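Local coordinates for capsular polysaccharide export system protein KpsC (Thermosulfurimonas dismutans, PDB 6MGD) that probably transfers Kdo in beta-2,7 linkage while building the conserved glycolipid terminus of Gram-negative bacterial capsular polysaccharides, at residues L182-E187 / T258-P263; V195-P200 / S227-I232. All coordinates share one frame; numbering follows the deposited sequence.

Both contacts lie in the half of this GT-B enzyme whose parallel sheet has the Rossmann strand order, and each involves strand 193-197 or the helix leading into it. Contact 1 is buried: a tyrosine past the end of strand 257-259 packs on helix 178-188, through apolar and edge contacts without a hydrogen bond across the pair. Contact 2 lies at the surface, across the sheet from that helix, where a lysine of strand 193-197 donates a weak hydrogen bond to Ser229 in the 227-232 segment. The two meet where Leu182 CD1 of the helix packs 3.5 Å from Tyr196 CD1 of the strand.

Contact 1 of 2, residues L182-E187 / T258-P263; sequences LKSVRE and TCYGHP
In the Rossmann-like domain of the GT-B fold, helix 178-188 belongs to the beta-alpha-beta crossover between the adjacent parallel strands 155-159 and 193-197, and Tyr260, one residue past strand 257-259, reaches it at Ser184 and Val185. With CG anti to its own carbonyl carbon (chi1 -69°), the tyrosine extends its ring toward the helix. Ser184 OG comes to one edge of that ring, near its plane and beside the CD2-CE2 bond, 3.3 Å from both Tyr260 CD2 and Tyr260 CE2; it makes van der Waals contact there and no hydrogen bond. The serine hydroxyl is placed at this edge by a chi1 of 179°, which swings OG away from the backbone N.

Val185 meets the outer end of the same ring. Its CG2 methyl lies 3.5 Å from Tyr260 CZ and nearly as close to Tyr260 CE1, approaching obliquely, and the two side chains cross at roughly a right angle. The phenol oxygen reaches the helix backbone, with Tyr260 OH 3.3 Å from Val185 CA. The buried phenol oxygen finds its polar partner off the helix, in a hydrogen bond to His240 ND1, which ties the ring end to strand 238-241.

Val185 also packs on Ile194 of strand 193-197 and on Ile156 and Val158 of strand 155-159, whereas Thr258 and Tyr260 pair through their backbones with strand 238-241. The tyrosine thus spans from the end of strand 257-259, past its neighbour 238-241, to the helix covering the next two strands.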
ATOM      1  N   LEU A 182     -18.718  -3.735   5.973  1.00 56.96           N
ATOM      2  CA  LEU A 182     -19.264  -4.033   7.292  1.00 59.09           C
ATOM      3  C   LEU A 182     -20.409  -5.032   7.202  1.00 62.07           C
ATOM      4  O   LEU A 182     -20.557  -5.897   8.074  1.00 63.98           O
ATOM      5  CB  LEU A 182     -19.723  -2.745   7.973  1.00 60.99           C
ATOM      6  CG  LEU A 182     -18.599  -1.858   8.507  1.00 60.17           C
ATOM      7  CD1 LEU A 182     -19.158  -0.573   9.094  1.00 63.12           C
ATOM      8  CD2 LEU A 182     -17.790  -2.617   9.545  1.00 59.16           C
ATOM      9  N   LYS A 183     -21.228  -4.928   6.154  1.00 61.56           N
ATOM     10  CA  LYS A 183     -22.260  -5.932   5.918  1.00 64.26           C
ATOM     11  C   LYS A 183     -21.639  -7.308   5.724  1.00 61.50           C
ATOM     12  O   LYS A 183     -21.973  -8.261   6.435  1.00 62.89           O
ATOM     13  CB  LYS A 183     -23.102  -5.545   4.701  1.00 67.31           C
ATOM     14  CG  LYS A 183     -24.268  -4.626   5.011  1.00 72.54           C
ATOM     15  CD  LYS A 183     -25.032  -4.263   3.745  1.00 75.41           C
ATOM     16  CE  LYS A 183     -25.372  -5.499   2.924  1.00 76.63           C
ATOM     17  NZ  LYS A 183     -26.172  -6.487   3.701  1.00 80.01           N
ATOM     18  N   SER A 184     -20.707  -7.420   4.773  1.00 60.27           N
ATOM     19  CA  SER A 184     -20.080  -8.706   4.490  1.00 58.55           C
ATOM     20  C   SER A 184     -19.317  -9.248   5.694  1.00 59.64           C
ATOM     21  O   SER A 184     -19.259 -10.468   5.889  1.00 62.79           O
ATOM     22  CB  SER A 184     -19.145  -8.578   3.289  1.00 55.52           C
ATOM     23  OG  SER A 184     -18.503  -9.810   3.017  1.00 55.70           O
ATOM     24  N   VAL A 185     -18.724  -8.368   6.506  1.00 58.29           N
ATOM     25  CA  VAL A 185     -18.007  -8.828   7.693  1.00 57.56           C
ATOM     26  C   VAL A 185     -18.969  -9.479   8.676  1.00 60.57           C
ATOM     27  O   VAL A 185     -18.673 -10.534   9.252  1.00 61.18           O
ATOM     28  CB  VAL A 185     -17.236  -7.664   8.346  1.00 55.65           C
ATOM     29  CG1 VAL A 185     -16.729  -8.068   9.724  1.00 56.42           C
ATOM     30  CG2 VAL A 185     -16.070  -7.237   7.472  1.00 51.86           C
ATOM     31  N   ARG A 186     -20.140  -8.872   8.878  1.00 59.55           N
ATOM     32  CA  ARG A 186     -21.091  -9.427   9.833  1.00 63.46           C
ATOM     33  C   ARG A 186     -21.698 -10.729   9.322  1.00 66.67           C
ATOM     34  O   ARG A 186     -21.922 -11.659  10.105  1.00 68.66           O
ATOM     35  CB  ARG A 186     -22.188  -8.411  10.149  1.00 63.99           C
ATOM     36  CG  ARG A 186     -23.289  -8.974  11.036  1.00 67.22           C
ATOM     37  CD  ARG A 186     -23.647  -8.042  12.184  1.00 69.59           C
ATOM     38  NE  ARG A 186     -22.533  -7.825  13.107  1.00 69.09           N
ATOM     39  CZ  ARG A 186     -22.199  -8.658  14.088  1.00 70.99           C
ATOM     40  NH1 ARG A 186     -22.884  -9.779  14.273  1.00 74.46           N
ATOM     41  NH2 ARG A 186     -21.178  -8.378  14.885  1.00 70.19           N
ATOM     42  N   GLU A 187     -21.967 -10.822   8.016  1.00 65.25           N
ATOM     43  CA  GLU A 187     -22.568 -12.041   7.481  1.00 69.62           C
ATOM     44  C   GLU A 187     -21.659 -13.244   7.698  1.00 68.37           C
ATOM     45  O   GLU A 187     -22.133 -14.346   7.996  1.00 70.88           O
ATOM     46  CB  GLU A 187     -22.887 -11.880   5.992  1.00 71.77           C
ATOM     47  CG  GLU A 187     -23.653 -10.615   5.608  1.00 74.76           C
ATOM     48  CD  GLU A 187     -25.126 -10.638   5.988  1.00 82.03           C
ATOM     49  OE1 GLU A 187     -25.463 -11.061   7.115  1.00 85.62           O
ATOM     50  OE2 GLU A 187     -25.953 -10.218   5.151  1.00 84.39           O
ATOM     51  N   THR A 258      -8.227 -11.022   7.638  1.00 53.97           N
ATOM     52  CA  THR A 258      -9.087 -11.485   6.558  1.00 52.67           C
ATOM     53  C   THR A 258      -9.260 -10.356   5.550  1.00 53.13           C
ATOM     54  O   THR A 258      -9.556  -9.219   5.932  1.00 55.36           O
ATOM     55  CB  THR A 258     -10.449 -11.930   7.099  1.00 52.83           C
ATOM     56  OG1 THR A 258     -10.275 -13.065   7.957  1.00 52.87           O
ATOM     57  CG2 THR A 258     -11.397 -12.297   5.962  1.00 52.08           C
ATOM     58  N   CYS A 259      -9.068 -10.664   4.272  1.00 53.43           N
ATOM     59  CA  CYS A 259      -9.157  -9.674   3.206  1.00 53.71           C
ATOM     60  C   CYS A 259     -10.445  -9.878   2.421  1.00 53.26           C
ATOM     61  O   CYS A 259     -10.737 -10.991   1.976  1.00 52.36           O
ATOM     62  CB  CYS A 259      -7.946  -9.761   2.274  1.00 52.85           C
ATOM     63  SG  CYS A 259      -6.373  -9.316   3.051  1.00 53.84           S
ATOM     64  N   TYR A 260     -11.213  -8.803   2.261  1.00 53.27           N
ATOM     65  CA  TYR A 260     -12.434  -8.840   1.469  1.00 54.17           C
ATOM     66  C   TYR A 260     -12.240  -8.286   0.066  1.00 53.17           C
ATOM     67  O   TYR A 260     -13.163  -8.370  -0.751  1.00 55.34           O
ATOM     68  CB  TYR A 260     -13.554  -8.078   2.188  1.00 52.94           C
ATOM     69  CG  TYR A 260     -14.032  -8.764   3.451  1.00 52.29           C
ATOM     70  CD1 TYR A 260     -13.266  -8.738   4.611  1.00 50.57           C
ATOM     71  CD2 TYR A 260     -15.246  -9.443   3.483  1.00 53.18           C
ATOM     72  CE1 TYR A 260     -13.692  -9.367   5.763  1.00 51.70           C
ATOM     73  CE2 TYR A 260     -15.682 -10.073   4.635  1.00 54.58           C
ATOM     74  CZ  TYR A 260     -14.899 -10.031   5.773  1.00 54.47           C
ATOM     75  OH  TYR A 260     -15.320 -10.654   6.927  1.00 56.13           O
ATOM     76  N   GLY A 261     -11.071  -7.720  -0.224  1.00 53.09           N
ATOM     77  CA  GLY A 261     -10.688  -7.338  -1.568  1.00 52.90           C
ATOM     78  C   GLY A 261      -9.416  -8.053  -1.975  1.00 52.56           C
ATOM     79  O   GLY A 261      -9.200  -9.202  -1.576  1.00 51.61           O
ATOM     80  N   HIS A 262      -8.556  -7.393  -2.750  1.00 51.15           N
ATOM     81  CA  HIS A 262      -7.295  -7.979  -3.209  1.00 50.98           C
ATOM     82  C   HIS A 262      -6.157  -6.978  -3.042  1.00 47.43           C
ATOM     83  O   HIS A 262      -5.616  -6.465  -4.030  1.00 44.14           O
ATOM     84  CB  HIS A 262      -7.396  -8.433  -4.663  1.00 54.47           C
ATOM     85  CG  HIS A 262      -8.246  -9.648  -4.864  1.00 55.21           C
ATOM     86  ND1 HIS A 262      -8.951  -9.879  -6.026  1.00 58.75           N
ATOM     87  CD2 HIS A 262      -8.494 -10.706  -4.056  1.00 55.34           C
ATOM     88  CE1 HIS A 262      -9.604 -11.023  -5.922  1.00 59.54           C
ATOM     89  NE2 HIS A 262      -9.344 -11.544  -4.737  1.00 59.00           N
ATOM     90  N   PRO A 263      -5.759  -6.688  -1.804  1.00 50.41           N
ATOM     91  CA  PRO A 263      -4.605  -5.809  -1.589  1.00 48.84           C
ATOM     92  C   PRO A 263      -3.318  -6.497  -2.015  1.00 50.43           C
ATOM     93  O   PRO A 263      -3.296  -7.680  -2.372  1.00 50.58           O
ATOM     94  CB  PRO A 263      -4.627  -5.546  -0.082  1.00 48.24           C
ATOM     95  CG  PRO A 263      -5.322  -6.732   0.489  1.00 49.43           C
ATOM     96  CD  PRO A 263      -6.358  -7.131  -0.531  1.00 49.13           C
TER

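Contact 2 of 2, residues V195-P200 / S227-I232; sequences VYKPHP and SSSYDI
Lys197 NZ makes a weak hydrogen bond, 3.1 Å long, to Ser229 OG, and this is the one polar link across the pair. The lysine leaves the strand with CG anti to the backbone N (chi1 -179°), then bends at chi2 (-139°) and turns again at chi4 (56°), which brings NZ alongside the serine. It does not meet the hydroxyl alone: Lys197 NZ comes tightly, and perhaps not quite accurately, up to Ser229 CA, while Lys197 CE lies 3.3 Å from Ser229 OG. The lysine end also touches Ser229 CB.

Ile232 CD1 also approaches Lys197 NZ, to 3.6 Å, giving the charged group an apolar neighbour. The two segments belong to successive parts of the Rossmann-like fold: strand 193-197 is the strand next to edge strand 222-223 of the parallel sheet, and 227-232 lies on the connection that follows this edge strand and crosses over to strand 238-241. Neighbouring residues of the strand face opposite sides of the sheet, Tyr196 packing on helix 178-188 and Lys197 reaching the crossover. Ser229 additionally touches Phe246 of helix 246-253, and Ile232 packs on Cys224 and Arg147, while Val195, on the same side of the strand as Lys197, also packs on Cys224.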
ATOM      1  N   VAL A 195     -15.949  -3.887  15.761  1.00 70.57           N
ATOM      2  CA  VAL A 195     -15.730  -2.471  16.027  1.00 73.68           C
ATOM      3  C   VAL A 195     -15.219  -1.834  14.742  1.00 70.09           C
ATOM      4  O   VAL A 195     -14.212  -2.281  14.177  1.00 67.30           O
ATOM      5  CB  VAL A 195     -14.752  -2.249  17.193  1.00 76.99           C
ATOM      6  CG1 VAL A 195     -13.576  -3.207  17.104  1.00 74.32           C
ATOM      7  CG2 VAL A 195     -14.265  -0.814  17.208  1.00 79.34           C
ATOM      8  N   TYR A 196     -15.919  -0.805  14.273  1.00 73.09           N
ATOM      9  CA  TYR A 196     -15.586  -0.135  13.024  1.00 71.11           C
ATOM     10  C   TYR A 196     -14.775   1.118  13.323  1.00 73.87           C
ATOM     11  O   TYR A 196     -15.258   2.030  14.005  1.00 77.46           O
ATOM     12  CB  TYR A 196     -16.847   0.220  12.238  1.00 70.78           C
ATOM     13  CG  TYR A 196     -16.580   1.010  10.975  1.00 68.05           C
ATOM     14  CD1 TYR A 196     -15.896   0.440   9.908  1.00 64.27           C
ATOM     15  CD2 TYR A 196     -17.025   2.319  10.844  1.00 69.90           C
ATOM     16  CE1 TYR A 196     -15.657   1.154   8.750  1.00 62.32           C
ATOM     17  CE2 TYR A 196     -16.790   3.041   9.688  1.00 68.68           C
ATOM     18  CZ  TYR A 196     -16.104   2.453   8.645  1.00 64.52           C
ATOM     19  OH  TYR A 196     -15.866   3.166   7.492  1.00 62.96           O
ATOM     20  N   LYS A 197     -13.544   1.156  12.815  1.00 72.72           N
ATOM     21  CA  LYS A 197     -12.698   2.333  12.930  1.00 75.09           C
ATOM     22  C   LYS A 197     -12.782   3.112  11.627  1.00 74.07           C
ATOM     23  O   LYS A 197     -12.124   2.739  10.644  1.00 70.44           O
ATOM     24  CB  LYS A 197     -11.252   1.936  13.228  1.00 75.78           C
ATOM     25  CG  LYS A 197     -10.323   3.121  13.393  1.00 78.99           C
ATOM     26  CD  LYS A 197      -8.990   2.870  12.717  1.00 76.76           C
ATOM     27  CE  LYS A 197      -8.020   4.003  12.999  1.00 79.18           C
ATOM     28  NZ  LYS A 197      -7.841   4.207  14.463  1.00 82.97           N
ATOM     29  N   PRO A 198     -13.566   4.184  11.559  1.00 73.95           N
ATOM     30  CA  PRO A 198     -13.686   4.924  10.301  1.00 73.29           C
ATOM     31  C   PRO A 198     -12.389   5.637   9.955  1.00 73.15           C
ATOM     32  O   PRO A 198     -11.600   6.002  10.830  1.00 76.16           O
ATOM     33  CB  PRO A 198     -14.812   5.923  10.585  1.00 77.15           C
ATOM     34  CG  PRO A 198     -14.747   6.132  12.062  1.00 81.04           C
ATOM     35  CD  PRO A 198     -14.336   4.807  12.648  1.00 78.61           C
ATOM     36  N   HIS A 199     -12.173   5.820   8.658  1.00 73.33           N
ATOM     37  CA  HIS A 199     -10.975   6.507   8.206  1.00 73.85           C
ATOM     38  C   HIS A 199     -10.995   7.952   8.701  1.00 80.58           C
ATOM     39  O   HIS A 199     -12.056   8.586   8.725  1.00 84.03           O
ATOM     40  CB  HIS A 199     -10.878   6.470   6.680  1.00 71.46           C
ATOM     41  CG  HIS A 199      -9.555   6.926   6.148  1.00 70.48           C
ATOM     42  ND1 HIS A 199      -9.273   8.249   5.889  1.00 73.94           N
ATOM     43  CD2 HIS A 199      -8.435   6.233   5.834  1.00 68.78           C
ATOM     44  CE1 HIS A 199      -8.037   8.354   5.435  1.00 73.35           C
ATOM     45  NE2 HIS A 199      -7.507   7.145   5.393  1.00 70.92           N
ATOM     46  N   PRO A 200      -9.849   8.498   9.120  1.00 76.73           N
ATOM     47  CA  PRO A 200      -9.853   9.870   9.655  1.00 83.38           C
ATOM     48  C   PRO A 200     -10.275  10.921   8.642  1.00 86.64           C
ATOM     49  O   PRO A 200     -11.023  11.844   8.991  1.00 89.54           O
ATOM     50  CB  PRO A 200      -8.398  10.071  10.108  1.00 84.06           C
ATOM     51  CG  PRO A 200      -7.609   9.062   9.329  1.00 79.85           C
ATOM     52  CD  PRO A 200      -8.515   7.878   9.192  1.00 75.79           C
ATOM     53  N   SER A 227      -8.905   7.249  19.554  1.00109.87           N
ATOM     54  CA  SER A 227      -7.810   6.584  20.249  1.00111.87           C
ATOM     55  C   SER A 227      -6.971   5.705  19.323  1.00107.29           C
ATOM     56  O   SER A 227      -7.425   4.651  18.872  1.00103.78           O
ATOM     57  CB  SER A 227      -8.325   5.758  21.433  1.00114.02           C
ATOM     58  OG  SER A 227      -7.342   5.739  22.466  1.00118.91           O
ATOM     59  N   SER A 228      -5.759   6.169  19.003  1.00107.23           N
ATOM     60  CA  SER A 228      -4.621   5.310  18.676  1.00105.85           C
ATOM     61  C   SER A 228      -4.914   4.144  17.730  1.00101.37           C
ATOM     62  O   SER A 228      -5.356   3.084  18.181  1.00 98.81           O
ATOM     63  CB  SER A 228      -4.050   4.757  19.986  1.00108.36           C
ATOM     64  OG  SER A 228      -2.782   4.166  19.789  1.00107.89           O
ATOM     65  N   SER A 229      -4.622   4.304  16.436  1.00103.49           N
ATOM     66  CA  SER A 229      -4.893   3.264  15.444  1.00 99.62           C
ATOM     67  C   SER A 229      -4.233   1.931  15.791  1.00 98.06           C
ATOM     68  O   SER A 229      -4.873   1.038  16.352  1.00 95.45           O
ATOM     69  CB  SER A 229      -4.431   3.719  14.055  1.00 98.18           C
ATOM     70  OG  SER A 229      -4.979   4.975  13.698  1.00100.00           O
ATOM     71  N   TYR A 230      -2.954   1.796  15.446  1.00 96.70           N
ATOM     72  CA  TYR A 230      -2.127   0.615  15.685  1.00 95.19           C
ATOM     73  C   TYR A 230      -2.304  -0.002  17.072  1.00 94.52           C
ATOM     74  O   TYR A 230      -2.108  -1.211  17.242  1.00 91.90           O
ATOM     75  CB  TYR A 230      -0.669   1.007  15.446  1.00 99.61           C
ATOM     76  CG  TYR A 230      -0.566   2.442  14.967  1.00103.68           C
ATOM     77  CD1 TYR A 230      -0.380   3.478  15.872  1.00109.50           C
ATOM     78  CD2 TYR A 230      -0.701   2.765  13.618  1.00101.66           C
ATOM     79  CE1 TYR A 230      -0.310   4.792  15.450  1.00112.61           C
ATOM     80  CE2 TYR A 230      -0.637   4.080  13.187  1.00104.71           C
ATOM     81  CZ  TYR A 230      -0.436   5.087  14.108  1.00110.14           C
ATOM     82  OH  TYR A 230      -0.366   6.393  13.680  1.00113.27           O
ATOM     83  N   ASP A 231      -2.667   0.799  18.075  1.00 95.80           N
ATOM     84  CA  ASP A 231      -3.010   0.262  19.387  1.00 95.86           C
ATOM     85  C   ASP A 231      -4.512   0.050  19.546  1.00 94.24           C
ATOM     86  O   ASP A 231      -5.030   0.057  20.669  1.00 98.03           O
ATOM     87  CB  ASP A 231      -2.464   1.150  20.502  1.00100.89           C
ATOM     88  CG  ASP A 231      -0.961   1.017  20.663  1.00101.57           C
ATOM     89  OD1 ASP A 231      -0.234   1.967  20.307  1.00103.55           O
ATOM     90  OD2 ASP A 231      -0.506  -0.054  21.125  1.00 99.72           O
ATOM     91  N   ILE A 232      -5.225  -0.098  18.430  1.00 97.02           N
ATOM     92  CA  ILE A 232      -6.464  -0.867  18.405  1.00 93.45           C
ATOM     93  C   ILE A 232      -6.202  -2.272  17.864  1.00 89.57           C
ATOM     94  O   ILE A 232      -6.988  -3.189  18.147  1.00 87.13           O
ATOM     95  CB  ILE A 232      -7.563  -0.161  17.576  1.00 92.60           C
ATOM     96  CG1 ILE A 232      -7.831   1.251  18.090  1.00 97.50           C
ATOM     97  CG2 ILE A 232      -8.876  -0.921  17.640  1.00 90.84           C
ATOM     98  CD1 ILE A 232      -8.811   2.027  17.218  1.00 97.15           C
TER